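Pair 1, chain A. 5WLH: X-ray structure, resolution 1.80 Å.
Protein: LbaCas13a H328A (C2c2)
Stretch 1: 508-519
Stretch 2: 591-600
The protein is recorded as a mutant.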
# COMPACT_ATOMS: atom_id res chain seq x y z
N PHE A 508 -13.44 -8.12 8.99
CA PHE A 508 -12.88 -8.99 10.02
C PHE A 508 -13.76 -9.02 11.26
O PHE A 508 -13.88 -10.05 11.92
CB PHE A 508 -11.46 -8.56 10.41
CG PHE A 508 -10.40 -9.13 9.50
CD1 PHE A 508 -10.06 -10.47 9.57
CD2 PHE A 508 -9.75 -8.32 8.57
CE1 PHE A 508 -9.08 -11.01 8.73
CE2 PHE A 508 -8.77 -8.85 7.71
CZ PHE A 508 -8.44 -10.19 7.79
N ALA A 509 -14.35 -7.88 11.61
CA ALA A 509 -15.24 -7.86 12.77
C ALA A 509 -16.42 -8.78 12.53
O ALA A 509 -16.82 -9.55 13.42
CB ALA A 509 -15.71 -6.44 13.06
N ALA A 510 -16.99 -8.72 11.33
CA ALA A 510 -18.10 -9.61 10.98
C ALA A 510 -17.67 -11.07 11.03
O ALA A 510 -18.37 -11.92 11.58
CB ALA A 510 -18.63 -9.24 9.59
N ARG A 511 -16.50 -11.37 10.46
CA ARG A 511 -15.97 -12.73 10.52
C ARG A 511 -15.83 -13.20 11.96
O ARG A 511 -16.28 -14.30 12.32
CB ARG A 511 -14.61 -12.79 9.81
CG ARG A 511 -13.93 -14.15 9.93
CD ARG A 511 -14.87 -15.24 9.40
NE ARG A 511 -14.21 -16.55 9.35
CZ ARG A 511 -14.75 -17.61 8.77
NH1 ARG A 511 -15.95 -17.53 8.21
NH2 ARG A 511 -14.08 -18.76 8.76
N HIS A 512 -15.20 -12.38 12.82
CA HIS A 512 -14.98 -12.82 14.19
C HIS A 512 -16.31 -13.03 14.91
O HIS A 512 -16.49 -14.04 15.59
CB HIS A 512 -14.10 -11.82 14.93
CG HIS A 512 -12.73 -11.73 14.33
ND1 HIS A 512 -11.92 -10.62 14.47
CD2 HIS A 512 -12.05 -12.60 13.55
CE1 HIS A 512 -10.79 -10.82 13.81
NE2 HIS A 512 -10.84 -12.02 13.25
N LEU A 513 -17.24 -12.09 14.78
CA LEU A 513 -18.53 -12.27 15.44
C LEU A 513 -19.25 -13.50 14.90
O LEU A 513 -19.92 -14.22 15.65
CB LEU A 513 -19.40 -11.03 15.27
CG LEU A 513 -20.82 -11.10 15.86
CD1 LEU A 513 -20.81 -11.53 17.33
CD2 LEU A 513 -21.49 -9.76 15.72
N SER A 514 -19.15 -13.75 13.60
CA SER A 514 -19.85 -14.89 13.01
C SER A 514 -19.20 -16.21 13.40
O SER A 514 -19.89 -17.24 13.45
CB SER A 514 -19.89 -14.75 11.49
OG SER A 514 -18.78 -15.37 10.87
N SER A 515 -17.90 -16.19 13.69
CA SER A 515 -17.10 -17.41 13.67
C SER A 515 -17.59 -18.44 14.69
O SER A 515 -17.53 -19.65 14.43
CB SER A 515 -15.63 -17.08 13.91
OG SER A 515 -15.41 -16.60 15.22
N GLN A 516 -18.08 -17.98 15.84
CA GLN A 516 -18.54 -18.88 16.89
C GLN A 516 -20.04 -18.81 17.13
O GLN A 516 -20.55 -19.57 17.95
CB GLN A 516 -17.83 -18.58 18.20
CG GLN A 516 -16.37 -18.96 18.23
CD GLN A 516 -15.85 -18.90 19.64
OE1 GLN A 516 -16.06 -19.82 20.43
NE2 GLN A 516 -15.21 -17.79 19.99
N THR A 517 -20.76 -17.92 16.45
CA THR A 517 -22.20 -17.82 16.66
C THR A 517 -23.01 -18.54 15.59
O THR A 517 -24.10 -19.03 15.89
CB THR A 517 -22.66 -16.36 16.70
OG1 THR A 517 -22.23 -15.69 15.51
CG2 THR A 517 -22.09 -15.64 17.92
N VAL A 518 -22.52 -18.61 14.36
CA VAL A 518 -23.29 -19.18 13.26
C VAL A 518 -22.43 -20.12 12.44
O VAL A 518 -21.19 -20.04 12.43
CB VAL A 518 -23.91 -18.09 12.34
CG1 VAL A 518 -24.88 -17.21 13.11
CG2 VAL A 518 -22.81 -17.26 11.66
N GLU A 519 -23.10 -21.03 11.74
CA GLU A 519 -22.47 -21.84 10.71
C GLU A 519 -23.16 -21.47 9.40
O GLU A 519 -24.33 -21.81 9.20
CB GLU A 519 -22.57 -23.33 11.01
CG GLU A 519 -21.63 -24.19 10.18
CD GLU A 519 -21.86 -25.68 10.36
OE1 GLU A 519 -22.19 -26.10 11.49
OE2 GLU A 519 -21.71 -26.42 9.36
N PHE A 591 -29.84 -9.78 20.45
CA PHE A 591 -28.53 -9.28 20.84
C PHE A 591 -27.52 -9.49 19.72
O PHE A 591 -26.84 -8.54 19.29
CB PHE A 591 -28.08 -9.98 22.12
CG PHE A 591 -26.81 -9.42 22.72
CD1 PHE A 591 -26.38 -8.15 22.42
CD2 PHE A 591 -26.07 -10.19 23.60
CE1 PHE A 591 -25.22 -7.64 22.98
CE2 PHE A 591 -24.90 -9.69 24.17
CZ PHE A 591 -24.47 -8.41 23.84
N LEU A 592 -27.42 -10.72 19.22
CA LEU A 592 -26.55 -11.02 18.07
C LEU A 592 -26.91 -10.17 16.86
O LEU A 592 -26.03 -9.65 16.16
CB LEU A 592 -26.64 -12.50 17.72
CG LEU A 592 -25.87 -12.94 16.48
CD1 LEU A 592 -24.39 -12.67 16.74
CD2 LEU A 592 -26.11 -14.40 16.18
N THR A 593 -28.21 -10.02 16.61
CA THR A 593 -28.68 -9.27 15.45
C THR A 593 -28.32 -7.80 15.56
O THR A 593 -27.98 -7.15 14.57
CB THR A 593 -30.19 -9.46 15.29
OG1 THR A 593 -30.44 -10.75 14.72
CG2 THR A 593 -30.78 -8.40 14.37
N ASP A 594 -28.38 -7.25 16.78
CA ASP A 594 -28.04 -5.85 16.94
C ASP A 594 -26.55 -5.61 16.70
O ASP A 594 -26.18 -4.65 16.02
CB ASP A 594 -28.45 -5.37 18.32
CG ASP A 594 -29.87 -4.83 18.33
OD1 ASP A 594 -30.54 -4.83 17.27
OD2 ASP A 594 -30.31 -4.39 19.40
N LEU A 595 -25.69 -6.48 17.23
CA LEU A 595 -24.26 -6.35 16.96
C LEU A 595 -23.96 -6.50 15.48
O LEU A 595 -23.14 -5.74 14.92
CB LEU A 595 -23.49 -7.38 17.77
CG LEU A 595 -23.53 -7.18 19.28
CD1 LEU A 595 -22.84 -8.37 19.92
CD2 LEU A 595 -22.87 -5.88 19.71
N LYS A 596 -24.59 -7.47 14.82
CA LYS A 596 -24.48 -7.63 13.38
C LYS A 596 -24.91 -6.36 12.66
O LYS A 596 -24.26 -5.95 11.69
CB LYS A 596 -25.34 -8.81 12.93
CG LYS A 596 -25.36 -9.07 11.44
CD LYS A 596 -26.45 -10.07 11.07
CE LYS A 596 -27.85 -9.47 11.15
NZ LYS A 596 -28.15 -8.47 10.07
N ASP A 597 -26.00 -5.73 13.11
CA ASP A 597 -26.48 -4.50 12.49
C ASP A 597 -25.51 -3.34 12.69
O ASP A 597 -25.38 -2.49 11.81
CB ASP A 597 -27.84 -4.11 13.06
CG ASP A 597 -28.95 -4.99 12.57
OD1 ASP A 597 -28.74 -5.76 11.61
OD2 ASP A 597 -30.05 -4.92 13.17
N VAL A 598 -24.89 -3.23 13.87
CA VAL A 598 -23.89 -2.18 14.05
C VAL A 598 -22.78 -2.34 13.02
O VAL A 598 -22.40 -1.38 12.34
CB VAL A 598 -23.31 -2.20 15.47
CG1 VAL A 598 -22.25 -1.10 15.57
CG2 VAL A 598 -24.41 -1.99 16.50
N ILE A 599 -22.25 -3.56 12.90
CA ILE A 599 -21.12 -3.78 12.00
C ILE A 599 -21.54 -3.51 10.57
O ILE A 599 -20.84 -2.82 9.82
CB ILE A 599 -20.58 -5.21 12.17
CG1 ILE A 599 -20.00 -5.40 13.57
CG2 ILE A 599 -19.49 -5.54 11.09
CD1 ILE A 599 -19.73 -6.86 13.90
N TYR A 600 -22.70 -4.05 10.18
CA TYR A 600 -23.20 -3.85 8.82
C TYR A 600 -23.34 -2.37 8.51
O TYR A 600 -23.08 -1.95 7.38
CB TYR A 600 -24.55 -4.56 8.64
CG TYR A 600 -25.12 -4.28 7.28
CD1 TYR A 600 -24.60 -4.90 6.15
CD2 TYR A 600 -26.15 -3.35 7.11
CE1 TYR A 600 -25.10 -4.62 4.90
CE2 TYR A 600 -26.66 -3.07 5.87
CZ TYR A 600 -26.13 -3.70 4.77
OH TYR A 600 -26.63 -3.40 3.54

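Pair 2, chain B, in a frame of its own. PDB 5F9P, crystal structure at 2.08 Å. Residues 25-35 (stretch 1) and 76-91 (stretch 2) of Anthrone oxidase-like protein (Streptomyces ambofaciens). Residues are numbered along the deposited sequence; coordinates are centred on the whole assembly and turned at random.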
# COMPACT_ATOMS: atom_id res chain seq x y z
N GLY B 25 -2.32 14.38 -10.61
CA GLY B 25 -2.45 13.86 -11.96
C GLY B 25 -1.09 13.65 -12.60
O GLY B 25 -0.86 12.66 -13.33
N LYS B 26 -0.18 14.59 -12.34
CA LYS B 26 1.18 14.51 -12.87
C LYS B 26 1.95 13.34 -12.27
O LYS B 26 2.66 12.64 -12.97
CB LYS B 26 1.92 15.83 -12.64
CG LYS B 26 3.32 15.85 -13.27
CD LYS B 26 3.60 17.19 -13.94
CE LYS B 26 3.29 18.36 -13.00
NZ LYS B 26 3.70 19.69 -13.55
N LEU B 27 1.80 13.15 -10.96
CA LEU B 27 2.36 11.98 -10.29
C LEU B 27 1.88 10.68 -10.95
O LEU B 27 2.67 9.79 -11.22
CB LEU B 27 1.94 11.95 -8.82
CG LEU B 27 2.89 12.56 -7.80
CD1 LEU B 27 2.18 12.66 -6.46
CD2 LEU B 27 4.15 11.69 -7.69
N ILE B 28 0.57 10.58 -11.17
CA ILE B 28 0.00 9.38 -11.76
C ILE B 28 0.63 9.11 -13.12
O ILE B 28 0.99 7.98 -13.43
CB ILE B 28 -1.52 9.50 -11.91
CG1 ILE B 28 -2.19 9.42 -10.54
CG2 ILE B 28 -2.05 8.38 -12.80
CD1 ILE B 28 -1.96 8.11 -9.84
N GLU B 29 0.76 10.16 -13.92
CA GLU B 29 1.30 10.02 -15.27
C GLU B 29 2.77 9.61 -15.26
O GLU B 29 3.17 8.76 -16.05
CB GLU B 29 1.13 11.33 -16.04
CG GLU B 29 1.92 11.38 -17.33
CD GLU B 29 1.75 12.70 -18.06
OE1 GLU B 29 1.38 13.71 -17.41
OE2 GLU B 29 1.98 12.73 -19.28
N GLU B 30 3.58 10.22 -14.39
CA GLU B 30 4.98 9.83 -14.26
C GLU B 30 5.15 8.41 -13.73
O GLU B 30 6.00 7.66 -14.21
CB GLU B 30 5.76 10.81 -13.37
CG GLU B 30 5.82 12.25 -13.91
CD GLU B 30 6.56 12.36 -15.24
OE1 GLU B 30 7.53 11.60 -15.46
OE2 GLU B 30 6.17 13.22 -16.06
N MSE B 31 4.35 8.03 -12.74
CA MSE B 31 4.44 6.66 -12.22
C MSE B 31 4.11 5.68 -13.33
O MSE B 31 4.75 4.64 -13.49
CB MSE B 31 3.48 6.45 -11.04
CG MSE B 31 3.88 7.20 -9.78
SE MSE B 31 2.30 7.43 -8.67
N THR B 32 3.10 6.02 -14.11
CA THR B 32 2.60 5.10 -15.13
C THR B 32 3.60 4.89 -16.28
O THR B 32 3.72 3.79 -16.81
CB THR B 32 1.21 5.56 -15.64
OG1 THR B 32 0.30 5.50 -14.53
CG2 THR B 32 0.70 4.65 -16.72
N LYS B 33 4.33 5.95 -16.63
CA LYS B 33 5.42 5.83 -17.60
C LYS B 33 6.45 4.81 -17.15
O LYS B 33 6.88 3.96 -17.92
CB LYS B 33 6.13 7.16 -17.79
CG LYS B 33 5.36 8.23 -18.53
CD LYS B 33 6.22 9.49 -18.58
CE LYS B 33 5.51 10.65 -19.26
NZ LYS B 33 6.47 11.76 -19.49
N ILE B 34 6.84 4.89 -15.87
CA ILE B 34 7.82 3.96 -15.30
C ILE B 34 7.30 2.50 -15.28
O ILE B 34 8.00 1.56 -15.66
CB ILE B 34 8.24 4.43 -13.88
CG1 ILE B 34 8.97 5.78 -13.97
CG2 ILE B 34 9.11 3.38 -13.18
CD1 ILE B 34 9.08 6.53 -12.64
N VAL B 35 6.05 2.32 -14.87
CA VAL B 35 5.44 1.00 -14.91
C VAL B 35 5.43 0.42 -16.33
O VAL B 35 5.80 -0.72 -16.54
CB VAL B 35 3.99 1.03 -14.33
CG1 VAL B 35 3.25 -0.29 -14.62
CG2 VAL B 35 4.02 1.33 -12.85
N GLU B 76 20.53 4.92 -13.46
CA GLU B 76 20.66 6.36 -13.69
C GLU B 76 19.34 7.11 -13.89
O GLU B 76 19.25 8.28 -13.52
CB GLU B 76 21.57 6.63 -14.89
CG GLU B 76 23.03 6.71 -14.53
CD GLU B 76 23.76 5.44 -14.85
OE1 GLU B 76 23.20 4.61 -15.61
OE2 GLU B 76 24.89 5.27 -14.35
N GLU B 77 18.35 6.48 -14.52
CA GLU B 77 17.06 7.14 -14.69
C GLU B 77 16.47 7.42 -13.32
O GLU B 77 16.03 8.53 -13.04
CB GLU B 77 16.06 6.31 -15.51
CG GLU B 77 14.69 7.01 -15.60
CD GLU B 77 13.58 6.14 -16.15
OE1 GLU B 77 13.82 4.93 -16.38
OE2 GLU B 77 12.45 6.68 -16.36
N PHE B 78 16.48 6.40 -12.46
CA PHE B 78 15.92 6.55 -11.12
C PHE B 78 16.59 7.68 -10.36
O PHE B 78 15.92 8.53 -9.77
CB PHE B 78 16.03 5.24 -10.33
CG PHE B 78 15.46 5.33 -8.94
CD1 PHE B 78 14.09 5.23 -8.73
CD2 PHE B 78 16.29 5.54 -7.85
CE1 PHE B 78 13.57 5.32 -7.46
CE2 PHE B 78 15.76 5.64 -6.57
CZ PHE B 78 14.40 5.52 -6.38
N LYS B 79 17.92 7.68 -10.36
CA LYS B 79 18.67 8.66 -9.59
C LYS B 79 18.52 10.09 -10.12
O LYS B 79 18.36 11.03 -9.34
CB LYS B 79 20.16 8.28 -9.55
CG LYS B 79 20.43 6.94 -8.86
CD LYS B 79 21.91 6.74 -8.52
CE LYS B 79 22.81 6.80 -9.75
NZ LYS B 79 24.22 6.43 -9.42
N HIS B 80 18.58 10.25 -11.44
CA HIS B 80 18.72 11.58 -12.02
C HIS B 80 17.46 12.11 -12.69
O HIS B 80 17.33 13.32 -12.92
CB HIS B 80 19.89 11.59 -13.00
CG HIS B 80 21.16 11.11 -12.40
ND1 HIS B 80 21.81 11.79 -11.39
CD2 HIS B 80 21.89 9.98 -12.62
CE1 HIS B 80 22.89 11.12 -11.03
NE2 HIS B 80 22.96 10.02 -11.76
N ARG B 81 16.52 11.23 -12.99
CA ARG B 81 15.25 11.68 -13.55
C ARG B 81 14.12 11.48 -12.56
O ARG B 81 13.46 12.43 -12.16
CB ARG B 81 14.92 10.96 -14.86
CG ARG B 81 13.61 11.45 -15.48
CD ARG B 81 13.31 10.77 -16.82
NE ARG B 81 12.01 11.18 -17.35
CZ ARG B 81 11.61 10.96 -18.59
NH1 ARG B 81 12.40 10.32 -19.44
NH2 ARG B 81 10.41 11.36 -18.99
N THR B 82 13.92 10.24 -12.13
CA THR B 82 12.75 9.89 -11.33
C THR B 82 12.64 10.62 -10.00
O THR B 82 11.61 11.25 -9.72
CB THR B 82 12.70 8.39 -11.09
OG1 THR B 82 12.73 7.74 -12.37
CG2 THR B 82 11.40 8.02 -10.38
N LEU B 83 13.69 10.53 -9.18
CA LEU B 83 13.67 11.16 -7.86
C LEU B 83 13.51 12.68 -7.91
O LEU B 83 12.66 13.23 -7.23
CB LEU B 83 14.91 10.77 -7.06
CG LEU B 83 14.79 9.38 -6.46
CD1 LEU B 83 16.10 8.92 -5.85
CD2 LEU B 83 13.66 9.39 -5.43
N PRO B 84 14.34 13.36 -8.72
CA PRO B 84 14.23 14.81 -8.85
C PRO B 84 12.87 15.26 -9.43
O PRO B 84 12.29 16.25 -8.97
CB PRO B 84 15.37 15.17 -9.81
CG PRO B 84 16.33 14.03 -9.68
CD PRO B 84 15.49 12.82 -9.46
N VAL B 85 12.35 14.54 -10.43
CA VAL B 85 11.04 14.87 -10.99
C VAL B 85 9.95 14.71 -9.93
O VAL B 85 9.11 15.59 -9.72
CB VAL B 85 10.70 14.02 -12.24
CG1 VAL B 85 9.20 14.09 -12.57
CG2 VAL B 85 11.53 14.47 -13.41
N PHE B 86 9.97 13.57 -9.24
CA PHE B 86 8.99 13.31 -8.20
C PHE B 86 9.15 14.32 -7.06
O PHE B 86 8.16 14.81 -6.51
CB PHE B 86 9.13 11.88 -7.69
CG PHE B 86 8.49 10.86 -8.60
CD1 PHE B 86 8.80 10.82 -9.95
CD2 PHE B 86 7.58 9.94 -8.11
CE1 PHE B 86 8.21 9.88 -10.80
CE2 PHE B 86 7.00 8.98 -8.94
CZ PHE B 86 7.31 8.96 -10.29
N GLY B 87 10.40 14.64 -6.73
CA GLY B 87 10.69 15.59 -5.68
C GLY B 87 9.95 16.90 -5.89
O GLY B 87 9.44 17.50 -4.95
N GLU B 88 9.88 17.33 -7.15
CA GLU B 88 9.31 18.63 -7.50
C GLU B 88 7.78 18.68 -7.41
O GLU B 88 7.19 19.75 -7.31
CB GLU B 88 9.78 19.04 -8.89
CG GLU B 88 11.28 19.11 -8.99
CD GLU B 88 11.78 19.29 -10.40
OE1 GLU B 88 10.95 19.32 -11.34
OE2 GLU B 88 13.02 19.40 -10.56
N ILE B 89 7.12 17.53 -7.45
CA ILE B 89 5.65 17.53 -7.39
C ILE B 89 5.06 16.86 -6.15
O ILE B 89 3.87 16.54 -6.12
CB ILE B 89 5.05 16.91 -8.65
CG1 ILE B 89 5.64 15.51 -8.88
CG2 ILE B 89 5.32 17.80 -9.84
CD1 ILE B 89 5.07 14.82 -10.09
N THR B 90 5.89 16.63 -5.14
CA THR B 90 5.46 15.99 -3.91
C THR B 90 5.83 16.80 -2.68
O THR B 90 6.76 17.62 -2.70
CB THR B 90 6.07 14.57 -3.75
OG1 THR B 90 7.50 14.67 -3.77
CG2 THR B 90 5.61 13.65 -4.87
N THR B 91 5.10 16.58 -1.59
CA THR B 91 5.45 17.17 -0.32
C THR B 91 6.22 16.15 0.51
O THR B 91 6.94 16.51 1.44
CB THR B 91 4.19 17.62 0.43
OG1 THR B 91 3.23 16.56 0.41
CG2 THR B 91 3.59 18.88 -0.24
O HOH W 1 9.76 12.74 -16.45

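Both pairs are two helical segments of one chain packed antiparallel. In pair 1 the axes come within 10.0 Å at an angle of 166°. In pair 2 the values are 10.6 Å and 168°. The backbones of 14 central residues superpose with an RMSD of 0.5 Å. Neither pair has a direct hydrogen bond across the stretches among the modelled atoms, so side-chain packing dominates both contacts.

The closest match between side chains is Ile599(A) with Ile89(B). Their side-chain centres fall 0.6 Å apart, although chi1 is m in pair 1 and p in pair 2. In pair 1 this isoleucine packs on two alanines. CD1 of Ile599(A) lies 4.1 Å from CB of Ala509(A), and CG2 of Ile599(A) lies 4.1 Å from CB of Ala510(A). The small residues go with a close approach: the CA atoms of Ala510(A) and Ile599(A) are 6.6 Å apart. In pair 2 the alanine positions hold Lys26(B) and Leu27(B). The aliphatic part of the lysine makes the contact, with CG of Lys26(B) 3.8 Å from CD1 of Ile89(B). CG of Leu27(B) is 3.9 Å from the same CD1 of Ile89(B). The CA atoms of Leu27(B) and Ile89(B) are 7.1 Å apart.

The middle of the contact is filled from different helices. In pair 1 Leu513(A) reaches across from stretch 1. Its CD2 lies 3.7 Å from CB of Leu595(A) and 3.8 Å from CD1 of Ile599(A). Its CD1 lies 3.8 Å from CD1 of Leu592(A). In pair 2 the large residue comes from stretch 2. Phe86(B) is a knob in a hole formed by Leu27(B), Glu30(B), Met31(B) and Ile34(B). CG of Met31(B), a selenomethionine, meets the ring edge, 3.7 Å from CE2 of Phe86(B). CB of Glu30(B) is 3.7 Å from CE1 of Phe86(B), so the acidic residue offers its aliphatic part to the ring. Phe86(B) matches Lys596(A), whose CA-to-CB bond points sideways and whose end leads away from stretch 1; it forms a salt bridge with Asp597(A), NZ to OD1 3.2 Å. Glu30(B) matches Leu513(A).

Further along, Thr517(A) matches Ile34(B) and Leu592(A) matches Thr82(B), so threonine and an aliphatic residue trade sides. OG1 of Thr517(A) is 3.9 Å from CD1 of Leu592(A). That hydroxyl is satisfied within its own stretch, donating to O of Leu513(A) at 2.7 Å. In pair 2 CD1 of Ile34(B) is 3.6 Å from CG2 of Thr82(B).

Pair 2 adds a polar margin. Water 1 donates to OE1 of Glu30(B) at 2.7 Å and accepts from NE of Arg81(B) at 2.9 Å, bridging the stretches. The matched residues in pair 1, Leu513(A) and Phe591(A), are apolar. Pair 2 buries 518 Å² between its stretches, against 325 Å² in pair 1.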